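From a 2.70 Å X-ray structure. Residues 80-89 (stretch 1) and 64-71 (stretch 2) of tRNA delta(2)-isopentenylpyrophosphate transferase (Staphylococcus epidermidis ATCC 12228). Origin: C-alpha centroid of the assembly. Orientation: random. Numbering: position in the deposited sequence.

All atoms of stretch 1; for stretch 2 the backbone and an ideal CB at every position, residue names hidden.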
ATOM      1  N   GLU A  80       0.717  -3.201 -16.795  1.00 42.75           N
ATOM      2  CA  GLU A  80       0.322  -2.001 -17.520  1.00 41.93           C
ATOM      3  C   GLU A  80       0.837  -0.789 -16.732  1.00 40.72           C
ATOM      4  O   GLU A  80       1.411   0.138 -17.306  1.00 41.10           O
ATOM      5  CB  GLU A  80      -1.210  -1.958 -17.680  1.00 41.99           C
ATOM      6  CG  GLU A  80      -1.747  -0.747 -18.441  1.00 43.40           C
ATOM      7  CD  GLU A  80      -1.049  -0.496 -19.772  1.00 44.68           C
ATOM      8  OE1 GLU A  80      -1.422   0.491 -20.448  1.00 44.88           O
ATOM      9  OE2 GLU A  80      -0.139  -1.270 -20.150  1.00 44.63           O
ATOM     10  N   PHE A  81       0.661  -0.838 -15.412  1.00 38.87           N
ATOM     11  CA  PHE A  81       1.097   0.217 -14.490  1.00 36.19           C
ATOM     12  C   PHE A  81       2.621   0.342 -14.511  1.00 36.54           C
ATOM     13  O   PHE A  81       3.168   1.448 -14.497  1.00 35.85           O
ATOM     14  CB  PHE A  81       0.594  -0.113 -13.067  1.00 33.12           C
ATOM     15  CG  PHE A  81       1.317   0.627 -11.965  1.00 30.51           C
ATOM     16  CD1 PHE A  81       1.274   2.009 -11.889  1.00 29.09           C
ATOM     17  CD2 PHE A  81       2.069  -0.066 -11.022  1.00 30.08           C
ATOM     18  CE1 PHE A  81       1.971   2.686 -10.905  1.00 28.28           C
ATOM     19  CE2 PHE A  81       2.770   0.610 -10.032  1.00 28.60           C
ATOM     20  CZ  PHE A  81       2.720   1.985  -9.977  1.00 27.92           C
ATOM     21  N   LYS A  82       3.300  -0.802 -14.558  1.00 37.42           N
ATOM     22  CA  LYS A  82       4.764  -0.839 -14.579  1.00 38.62           C
ATOM     23  C   LYS A  82       5.341  -0.204 -15.846  1.00 38.47           C
ATOM     24  O   LYS A  82       6.293   0.577 -15.788  1.00 36.19           O
ATOM     25  CB  LYS A  82       5.256  -2.289 -14.460  1.00 39.34           C
ATOM     26  CG  LYS A  82       6.763  -2.435 -14.417  1.00 38.40           C
ATOM     27  CD  LYS A  82       7.175  -3.891 -14.404  1.00 39.39           C
ATOM     28  CE  LYS A  82       8.687  -4.006 -14.529  1.00 41.17           C
ATOM     29  NZ  LYS A  82       9.220  -5.328 -14.070  1.00 42.70           N
ATOM     30  N   LYS A  83       4.757  -0.548 -16.988  1.00 39.75           N
ATOM     31  CA  LYS A  83       5.214  -0.013 -18.260  1.00 40.53           C
ATOM     32  C   LYS A  83       5.137   1.506 -18.260  1.00 40.76           C
ATOM     33  O   LYS A  83       6.117   2.180 -18.602  1.00 41.80           O
ATOM     34  CB  LYS A  83       4.371  -0.575 -19.409  1.00 40.74           C
ATOM     35  CG  LYS A  83       4.779  -0.038 -20.760  1.00 42.46           C
ATOM     36  CD  LYS A  83       3.997  -0.665 -21.899  1.00 45.99           C
ATOM     37  CE  LYS A  83       4.606  -0.249 -23.242  1.00 48.24           C
ATOM     38  NZ  LYS A  83       3.926  -0.865 -24.421  1.00 50.23           N
ATOM     39  N   ARG A  84       3.973   2.037 -17.871  1.00 40.35           N
ATOM     40  CA  ARG A  84       3.729   3.499 -17.816  1.00 39.35           C
ATOM     41  C   ARG A  84       4.507   4.199 -16.701  1.00 37.92           C
ATOM     42  O   ARG A  84       5.027   5.294 -16.898  1.00 36.85           O
ATOM     43  CB  ARG A  84       2.234   3.803 -17.627  1.00 36.67           C
ATOM     44  CG  ARG A  84       1.339   3.221 -18.682  1.00 36.15           C
ATOM     45  CD  ARG A  84      -0.061   3.813 -18.609  1.00 38.44           C
ATOM     46  NE  ARG A  84      -0.965   3.128 -19.531  1.00 40.06           N
ATOM     47  CZ  ARG A  84      -1.759   3.735 -20.407  1.00 40.78           C
ATOM     48  NH1 ARG A  84      -1.777   5.062 -20.493  1.00 40.28           N
ATOM     49  NH2 ARG A  84      -2.526   3.004 -21.209  1.00 41.15           N
ATOM     50  N   ALA A  85       4.573   3.563 -15.535  1.00 37.30           N
ATOM     51  CA  ALA A  85       5.293   4.131 -14.418  1.00 38.07           C
ATOM     52  C   ALA A  85       6.801   4.221 -14.695  1.00 38.96           C
ATOM     53  O   ALA A  85       7.414   5.237 -14.390  1.00 38.84           O
ATOM     54  CB  ALA A  85       5.023   3.324 -13.154  1.00 37.62           C
ATOM     55  N   GLU A  86       7.399   3.182 -15.282  1.00 40.01           N
ATOM     56  CA  GLU A  86       8.839   3.209 -15.569  1.00 40.70           C
ATOM     57  C   GLU A  86       9.203   4.360 -16.487  1.00 39.19           C
ATOM     58  O   GLU A  86      10.249   4.976 -16.324  1.00 37.95           O
ATOM     59  CB  GLU A  86       9.314   1.896 -16.217  1.00 43.09           C
ATOM     60  CG  GLU A  86       9.110   0.642 -15.372  1.00 48.93           C
ATOM     61  CD  GLU A  86       9.675  -0.627 -16.012  1.00 52.55           C
ATOM     62  OE1 GLU A  86      10.917  -0.772 -16.060  1.00 56.38           O
ATOM     63  OE2 GLU A  86       8.881  -1.482 -16.480  1.00 54.39           O
ATOM     64  N   LYS A  87       8.345   4.653 -17.454  1.00 38.58           N
ATOM     65  CA  LYS A  87       8.631   5.743 -18.368  1.00 38.74           C
ATOM     66  C   LYS A  87       8.586   7.072 -17.614  1.00 37.94           C
ATOM     67  O   LYS A  87       9.507   7.874 -17.729  1.00 37.92           O
ATOM     68  CB  LYS A  87       7.632   5.738 -19.533  1.00 40.10           C
ATOM     69  CG  LYS A  87       7.689   4.473 -20.394  1.00 40.60           C
ATOM     70  CD  LYS A  87       6.494   4.386 -21.345  1.00 42.69           C
ATOM     71  CE  LYS A  87       6.488   3.072 -22.151  1.00 42.87           C
ATOM     72  NZ  LYS A  87       5.212   2.831 -22.913  1.00 39.82           N
ATOM     73  N   TYR A  88       7.532   7.289 -16.829  1.00 36.95           N
ATOM     74  CA  TYR A  88       7.392   8.521 -16.058  1.00 37.15           C
ATOM     75  C   TYR A  88       8.531   8.694 -15.041  1.00 37.80           C
ATOM     76  O   TYR A  88       9.064   9.789 -14.853  1.00 37.94           O
ATOM     77  CB  TYR A  88       6.040   8.562 -15.325  1.00 37.25           C
ATOM     78  CG  TYR A  88       4.821   8.844 -16.196  1.00 39.23           C
ATOM     79  CD1 TYR A  88       3.828   7.870 -16.379  1.00 41.10           C
ATOM     80  CD2 TYR A  88       4.624  10.101 -16.788  1.00 38.28           C
ATOM     81  CE1 TYR A  88       2.668   8.138 -17.117  1.00 41.52           C
ATOM     82  CE2 TYR A  88       3.463  10.381 -17.531  1.00 38.86           C
ATOM     83  CZ  TYR A  88       2.493   9.394 -17.687  1.00 41.28           C
ATOM     84  OH  TYR A  88       1.346   9.644 -18.410  1.00 40.69           O
ATOM     85  N   ILE A  89       8.912   7.615 -14.381  1.00 37.05           N
ATOM     86  CA  ILE A  89       9.987   7.701 -13.415  1.00 36.98           C
ATOM     87  C   ILE A  89      11.287   8.175 -14.085  1.00 37.79           C
ATOM     88  O   ILE A  89      12.092   8.858 -13.452  1.00 37.75           O
ATOM     89  CB  ILE A  89      10.214   6.335 -12.714  1.00 35.57           C
ATOM     90  CG1 ILE A  89       8.964   5.961 -11.904  1.00 33.73           C
ATOM     91  CG2 ILE A  89      11.442   6.399 -11.829  1.00 33.51           C
ATOM     92  CD1 ILE A  89       9.009   4.584 -11.272  1.00 30.08           C
ATOM     93  N   UNK A  64       0.376  15.402 -11.039  1.00 39.80           N
ATOM     94  CA  UNK A  64       0.111  13.984 -10.796  1.00 40.76           C
ATOM     95  C   UNK A  64      -0.109  13.186 -12.104  1.00 42.95           C
ATOM     96  O   UNK A  64      -0.710  13.680 -13.061  1.00 41.97           O
ATOM     97  CB  UNK A  64      -1.115  13.843  -9.892  1.00 40.76           C
ATOM     98  N   UNK A  65       0.396  11.951 -12.137  1.00 44.46           N
ATOM     99  CA  UNK A  65       0.257  11.092 -13.305  1.00 46.92           C
ATOM    100  C   UNK A  65      -0.518   9.841 -12.950  1.00 48.79           C
ATOM    101  O   UNK A  65      -0.685   9.525 -11.768  1.00 48.51           O
ATOM    102  CB  UNK A  65       1.628  10.724 -13.875  1.00 46.92           C
ATOM    103  N   UNK A  66      -0.986   9.132 -13.977  1.00 50.14           N
ATOM    104  CA  UNK A  66      -1.753   7.908 -13.778  1.00 52.49           C
ATOM    105  C   UNK A  66      -3.152   8.157 -13.200  1.00 51.53           C
ATOM    106  O   UNK A  66      -3.717   7.281 -12.544  1.00 50.60           O
ATOM    107  CB  UNK A  66      -0.979   6.967 -12.853  1.00 52.49           C
ATOM    108  N   UNK A  67      -3.703   9.350 -13.430  1.00 50.85           N
ATOM    109  CA  UNK A  67      -5.037   9.701 -12.928  1.00 49.39           C
ATOM    110  C   UNK A  67      -5.931  10.183 -14.078  1.00 48.87           C
ATOM    111  O   UNK A  67      -5.601  11.154 -14.758  1.00 49.58           O
ATOM    112  CB  UNK A  67      -4.937  10.778 -11.846  1.00 49.39           C
ATOM    113  N   UNK A  68      -7.055   9.495 -14.289  1.00 47.81           N
ATOM    114  CA  UNK A  68      -7.987   9.823 -15.371  1.00 47.06           C
ATOM    115  C   UNK A  68      -7.305   9.668 -16.724  1.00 46.44           C
ATOM    116  O   UNK A  68      -7.372  10.564 -17.573  1.00 46.29           O
ATOM    117  CB  UNK A  68      -8.524  11.246 -15.209  1.00 47.06           C
ATOM    118  N   UNK A  69      -6.638   8.537 -16.923  1.00 44.44           N
ATOM    119  CA  UNK A  69      -5.948   8.285 -18.175  1.00 42.98           C
ATOM    120  C   UNK A  69      -6.670   7.253 -19.040  1.00 42.60           C
ATOM    121  O   UNK A  69      -6.258   6.986 -20.165  1.00 42.00           O
ATOM    122  CB  UNK A  69      -4.518   7.818 -17.893  1.00 42.98           C
ATOM    123  N   UNK A  70      -7.757   6.685 -18.523  1.00 42.59           N
ATOM    124  CA  UNK A  70      -8.521   5.684 -19.267  1.00 40.82           C
ATOM    125  C   UNK A  70     -10.013   5.771 -18.958  1.00 41.05           C
ATOM    126  O   UNK A  70     -10.408   6.323 -17.945  1.00 41.88           O
ATOM    127  CB  UNK A  70      -8.004   4.280 -18.947  1.00 40.82           C
ATOM    128  N   UNK A  71     -10.867   5.250 -19.853  1.00 43.24           N
ATOM    129  CA  UNK A  71     -12.316   5.267 -19.634  1.00 41.06           C
ATOM    130  C   UNK A  71     -12.629   4.024 -18.800  1.00 42.77           C
ATOM    131  O   UNK A  71     -11.823   3.106 -18.735  1.00 42.17           O
ATOM    132  CB  UNK A  71     -13.098   5.284 -20.949  1.00 41.06           C
TER

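Stretch 1 is one continuous helical segment. Phe81, Arg84 and Tyr88 form the surface it offers to stretch 2, and no hydrogen bond crosses between the two.

Position 64 has extended backbone angles, phi -113° and psi 142°. Its ideal CB has nothing of stretch 1 within 5.5 Å, so the helix sets no preference here. The residue is His64, in a short strand with the next position, and it makes no contact with the helix.

Position 65 is also extended, and its CA-to-CB bond points toward the helix. The ideal CB lies 4.1 Å from Tyr88 CE2, over the face of that ring. A flat aromatic group would suit this surface, and so would a branched aliphatic one. The residue is Tyr65, with chi1 in the m well. Its ring forms an offset stack with that of Tyr88. The centroids are 4.6 Å apart and the planes meet at 29°, so the rings are tilted rather than parallel. The closest atoms are Tyr65 CD2 and Tyr88 CE2, 3.3 Å apart. Tyr65 CB adds a CH-pi contact, 4.0 Å from the centroid of the Tyr88 ring and almost on its normal. The hydroxyl is hydrogen-bonded elsewhere in the structure.

Position 66 has a positive phi of 70° with psi 26°, a left-handed conformation. Glycine, asparagine or aspartate would be common choices on backbone grounds. The CA-to-CB bond points sideways, and no atom of stretch 1 lies within 5.5 Å of the ideal CB. However, Phe81, the CB of Arg84 and the ring of Tyr88 leave an apolar space beyond it. A long, flexible apolar side chain could turn into that space. The residue is Met66, modelled as selenomethionine. All three chi angles are m, and this folded shape carries its end to the helix. Met66 CE sits 3.3 Å from Phe81 CD1, at the edge of the ring and near its plane. Met66 SE is 3.7 Å from Arg84 CB and 4.4 Å from Tyr88 CE1. Of the stretch 2 residues, Met66 has the largest area covered by the helix.

Positions 67 and 68 are out of reach of the helix, which sets no preference at either. Position 67 is extended, phi -126° and psi 121°, so beta-branched and many other residues would do. Position 68 again has positive phi, 62°, which suits glycine, asparagine or aspartate. The residues are Ile67 and Asp68.

Position 69 points toward the helix, with its ideal CB 4.7 Å from Arg84 NH1. Glu80 OE1 accepts from Arg84 NE and Arg84 NH2, 2.8 Å each, but not from NH1. An acid would therefore suit, as would an aliphatic side chain packed on the guanidinium. The residue is Ile69, whose CD1 packs 4.0 Å from Arg84 NH1.

Position 70 is extended and points toward the helix, but from farther off. Reaching the guanidinium takes some length; leucine, methionine, glutamate or glutamine could do it. The residue is Leu70, with CD2 3.9 Å from Arg84 NH2.

Position 71 is out of reach. Its phi of -86° allows many residues, proline among them. It is Pro71.

Stretch 2 (64-71) HYMIDILP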
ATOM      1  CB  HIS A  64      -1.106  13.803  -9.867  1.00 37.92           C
ATOM      2  CG  HIS A  64      -0.887  14.278  -8.462  1.00 36.17           C
ATOM      3  ND1 HIS A  64      -1.577  13.756  -7.388  1.00 36.89           N
ATOM      4  CD2 HIS A  64      -0.083  15.242  -7.951  1.00 35.64           C
ATOM      5  CE1 HIS A  64      -1.208  14.373  -6.280  1.00 35.10           C
ATOM      6  NE2 HIS A  64      -0.301  15.279  -6.595  1.00 33.58           N
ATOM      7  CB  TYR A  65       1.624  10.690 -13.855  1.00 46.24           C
ATOM      8  CG  TYR A  65       2.518  11.866 -14.139  1.00 46.04           C
ATOM      9  CD1 TYR A  65       3.504  12.243 -13.235  1.00 45.12           C
ATOM     10  CD2 TYR A  65       2.364  12.624 -15.307  1.00 46.83           C
ATOM     11  CE1 TYR A  65       4.321  13.345 -13.485  1.00 45.27           C
ATOM     12  CE2 TYR A  65       3.173  13.733 -15.566  1.00 44.91           C
ATOM     13  CZ  TYR A  65       4.150  14.084 -14.657  1.00 44.46           C
ATOM     14  OH  TYR A  65       4.973  15.147 -14.931  1.00 42.99           O
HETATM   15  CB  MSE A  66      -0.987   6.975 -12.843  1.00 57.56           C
HETATM   16  CG  MSE A  66       0.353   6.496 -13.391  1.00 65.45           C
HETATM   17 SE   MSE A  66       0.191   5.267 -14.897  1.00 71.33          SE
HETATM   18  CE  MSE A  66      -0.594   3.768 -13.933  1.00 69.78           C
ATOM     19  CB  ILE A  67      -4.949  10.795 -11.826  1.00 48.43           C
ATOM     20  CG1 ILE A  67      -4.042  10.315 -10.695  1.00 47.01           C
ATOM     21  CG2 ILE A  67      -6.337  11.106 -11.277  1.00 47.68           C
ATOM     22  CD1 ILE A  67      -3.762  11.340  -9.668  1.00 46.08           C
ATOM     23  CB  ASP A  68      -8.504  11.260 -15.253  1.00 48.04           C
ATOM     24  CG  ASP A  68      -9.436  11.455 -14.078  1.00 49.01           C
ATOM     25  OD1 ASP A  68     -10.369  10.637 -13.913  1.00 51.42           O
ATOM     26  OD2 ASP A  68      -9.253  12.434 -13.329  1.00 48.86           O
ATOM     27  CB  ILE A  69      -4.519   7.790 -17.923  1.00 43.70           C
ATOM     28  CG1 ILE A  69      -4.543   6.526 -17.059  1.00 43.50           C
ATOM     29  CG2 ILE A  69      -3.702   8.884 -17.271  1.00 44.67           C
ATOM     30  CD1 ILE A  69      -3.190   5.872 -16.889  1.00 42.90           C
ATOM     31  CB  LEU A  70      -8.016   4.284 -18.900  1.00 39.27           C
ATOM     32  CG  LEU A  70      -6.538   3.988 -19.093  1.00 36.21           C
ATOM     33  CD1 LEU A  70      -6.173   2.772 -18.292  1.00 36.04           C
ATOM     34  CD2 LEU A  70      -6.250   3.794 -20.557  1.00 34.44           C
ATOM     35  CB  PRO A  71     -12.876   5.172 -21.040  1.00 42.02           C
ATOM     36  CG  PRO A  71     -11.901   4.254 -21.690  1.00 41.82           C
ATOM     37  CD  PRO A  71     -10.566   4.822 -21.226  1.00 42.37           C
TER
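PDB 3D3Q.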